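Neural-cadherin (Drosophila melanogaster, PDB 3UBF) mediates calcium-dependent, homophilic cell-cell adhesion as a cadherin, here represented by a three-domain piece of its long extracellular region. Local coordinates at residues Phe11-Gly16 and Asp98-Pro103. Sequence-based numbering, arbitrary orientation.
Sequences FTEADG and DVNDEP. With ZN (zinc ion), chain B; CA (calcium ion), chain T.
Glu13 and Asp98 meet in the metal-binding linker between two successive cadherin domains, where acidic side chains from separate loops converge on cations. Such junctions usually hold three calcium ions that rigidify the connection; here zinc sits beside calcium, possibly in a calcium position. The two side chains run alongside each other toward the metals, their carboxylate planes turned 69° apart. Glu13 OE1 comes within 3.1 Å of Asp98 OD1, and since both oxygens are acceptors no hydrogen bond joins them; the neighbouring metals probably offset the repulsion. Asp98 grips a zinc ion with both oxygens but unequally, OD2 at 2.0 Å and OD1 at 2.6 Å. Glu13 gives OE2 to a calcium ion at 2.3 Å. Its CG stands anti to the backbone N (chi1 178°) and the chain stays extended to CD, so the extra methylene carries the carboxylate out to the calcium, while the short side chain of Asp98 (chi1 -165°) sets both oxygens directly on the zinc. Glu61 reaches both ions; Asp136 completes the protein ligands of the zinc, Asp59 and Asp138 also belong to the calcium site, and Tyr60 N bonds Glu13 OE2. The Asn100 side chain comes about 3 Å from a further zinc ion.

The turn bearing Glu13 is braced from within: Thr12 N donates to Asp15 OD2 (2.7 Å), meeting it from above the carboxylate plane, and Asp15 N returns a bond to Thr12 OG1, an ST motif. Across from it, Asp98 to Asp101 form a type I turn. Glu13 follows strand 3-12, which runs parallel to strand 88-97 and bonds to it through Phe11 with Leu95 and Lys97; Asp98 directly follows that second strand, and the chain continues to strand 105-106 of the next domain's sheet.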
loop_
_atom_site.group_PDB
_atom_site.type_symbol
_atom_site.label_atom_id
_atom_site.label_comp_id
_atom_site.label_asym_id
_atom_site.label_seq_id
_atom_site.Cartn_x
_atom_site.Cartn_y
_atom_site.Cartn_z
ATOM N N PHE A 11 15.507 20.282 5.833
ATOM C CA PHE A 11 15.553 19.895 4.431
ATOM C C PHE A 11 15.113 18.446 4.260
ATOM O O PHE A 11 15.168 17.650 5.191
ATOM C CB PHE A 11 16.951 20.112 3.840
ATOM C CG PHE A 11 17.277 21.547 3.600
ATOM C CD1 PHE A 11 18.133 22.227 4.461
ATOM C CD2 PHE A 11 16.690 22.239 2.542
ATOM C CE1 PHE A 11 18.418 23.570 4.264
ATOM C CE2 PHE A 11 16.970 23.600 2.333
ATOM C CZ PHE A 11 17.835 24.263 3.199
ATOM N N THR A 12 14.651 18.106 3.069
ATOM C CA THR A 12 14.247 16.739 2.824
ATOM C C THR A 12 15.486 15.934 2.482
ATOM O O THR A 12 16.538 16.493 2.215
ATOM C CB THR A 12 13.221 16.642 1.698
ATOM O OG1 THR A 12 13.837 17.029 0.469
ATOM C CG2 THR A 12 12.017 17.543 1.990
ATOM N N GLU A 13 15.362 14.618 2.520
ATOM C CA GLU A 13 16.394 13.725 2.022
ATOM C C GLU A 13 16.785 14.118 0.598
ATOM O O GLU A 13 17.973 14.217 0.282
ATOM C CB GLU A 13 15.875 12.288 2.083
ATOM C CG GLU A 13 16.812 11.252 1.549
ATOM C CD GLU A 13 16.323 9.849 1.815
ATOM O OE1 GLU A 13 15.212 9.464 1.364
ATOM O OE2 GLU A 13 17.079 9.114 2.478
ATOM N N ALA A 14 15.783 14.377 -0.240
ATOM C CA ALA A 14 15.983 14.694 -1.647
ATOM C C ALA A 14 16.720 16.010 -1.884
ATOM O O ALA A 14 17.478 16.119 -2.848
ATOM C CB ALA A 14 14.658 14.702 -2.378
ATOM N N ASP A 15 16.508 17.012 -1.031
ATOM C CA ASP A 15 17.269 18.263 -1.155
ATOM C C ASP A 15 18.778 18.006 -1.151
ATOM O O ASP A 15 19.552 18.849 -1.604
ATOM C CB ASP A 15 16.941 19.256 -0.029
ATOM C CG ASP A 15 15.499 19.712 -0.039
ATOM O OD1 ASP A 15 14.895 19.835 -1.126
ATOM O OD2 ASP A 15 14.964 19.955 1.060
ATOM N N GLY A 16 19.196 16.859 -0.627
ATOM C CA GLY A 16 20.612 16.517 -0.594
ATOM C C GLY A 16 21.003 15.336 -1.467
ATOM O O GLY A 16 21.859 14.552 -1.072
ATOM N N ASP A 98 12.536 12.557 5.777
ATOM C CA ASP A 98 12.387 11.469 4.828
ATOM C C ASP A 98 10.969 11.548 4.267
ATOM O O ASP A 98 10.016 11.075 4.900
ATOM C CB ASP A 98 12.614 10.140 5.551
ATOM C CG ASP A 98 12.845 8.992 4.607
ATOM O OD1 ASP A 98 12.855 9.215 3.379
ATOM O OD2 ASP A 98 13.014 7.852 5.097
ATOM N N VAL A 99 10.809 12.167 3.100
ATOM C CA VAL A 99 9.451 12.444 2.581
ATOM C C VAL A 99 8.803 11.216 1.910
ATOM O O VAL A 99 7.618 11.241 1.561
ATOM C CB VAL A 99 9.393 13.726 1.678
ATOM N N ASN A 100 9.592 10.150 1.765
ATOM C CA ASN A 100 9.135 8.873 1.243
ATOM C C ASN A 100 8.561 8.005 2.382
ATOM O O ASN A 100 7.905 6.977 2.147
ATOM C CB ASN A 100 10.309 8.125 0.590
ATOM C CG ASN A 100 11.240 9.038 -0.243
ATOM O OD1 ASN A 100 11.424 10.232 0.049
ATOM N ND2 ASN A 100 11.849 8.455 -1.274
ATOM N N ASP A 101 8.811 8.443 3.615
ATOM C CA ASP A 101 8.536 7.665 4.818
ATOM C C ASP A 101 7.043 7.673 5.174
ATOM O O ASP A 101 6.614 8.415 6.057
ATOM C CB ASP A 101 9.377 8.229 5.980
ATOM C CG ASP A 101 9.517 7.256 7.152
ATOM O OD1 ASP A 101 8.837 6.209 7.159
ATOM O OD2 ASP A 101 10.314 7.545 8.079
ATOM N N GLU A 102 6.265 6.859 4.468
ATOM C CA GLU A 102 4.839 6.666 4.727
ATOM C C GLU A 102 4.594 5.165 4.984
ATOM O O GLU A 102 5.329 4.314 4.449
ATOM C CB GLU A 102 4.007 7.161 3.540
ATOM C CG GLU A 102 3.774 8.679 3.486
ATOM C CD GLU A 102 3.627 9.218 2.056
ATOM O OE1 GLU A 102 4.116 8.530 1.128
ATOM O OE2 GLU A 102 3.053 10.333 1.861
ATOM N N PRO A 103 3.569 4.825 5.803
ATOM C CA PRO A 103 3.465 3.458 6.319
ATOM C C PRO A 103 3.230 2.434 5.229
ATOM O O PRO A 103 2.586 2.756 4.227
ATOM C CB PRO A 103 2.241 3.514 7.244
ATOM C CG PRO A 103 2.044 4.970 7.539
ATOM C CD PRO A 103 2.453 5.660 6.278
HETATM ZN ZN ZN B . 13.573 6.747 3.508
HETATM CA CA CA T . 16.548 6.849 2.172
HETATM O O HOH W 1 14.064 7.255 2.108
HETATM O O HOH W 2 17.473 7.357 0.153
#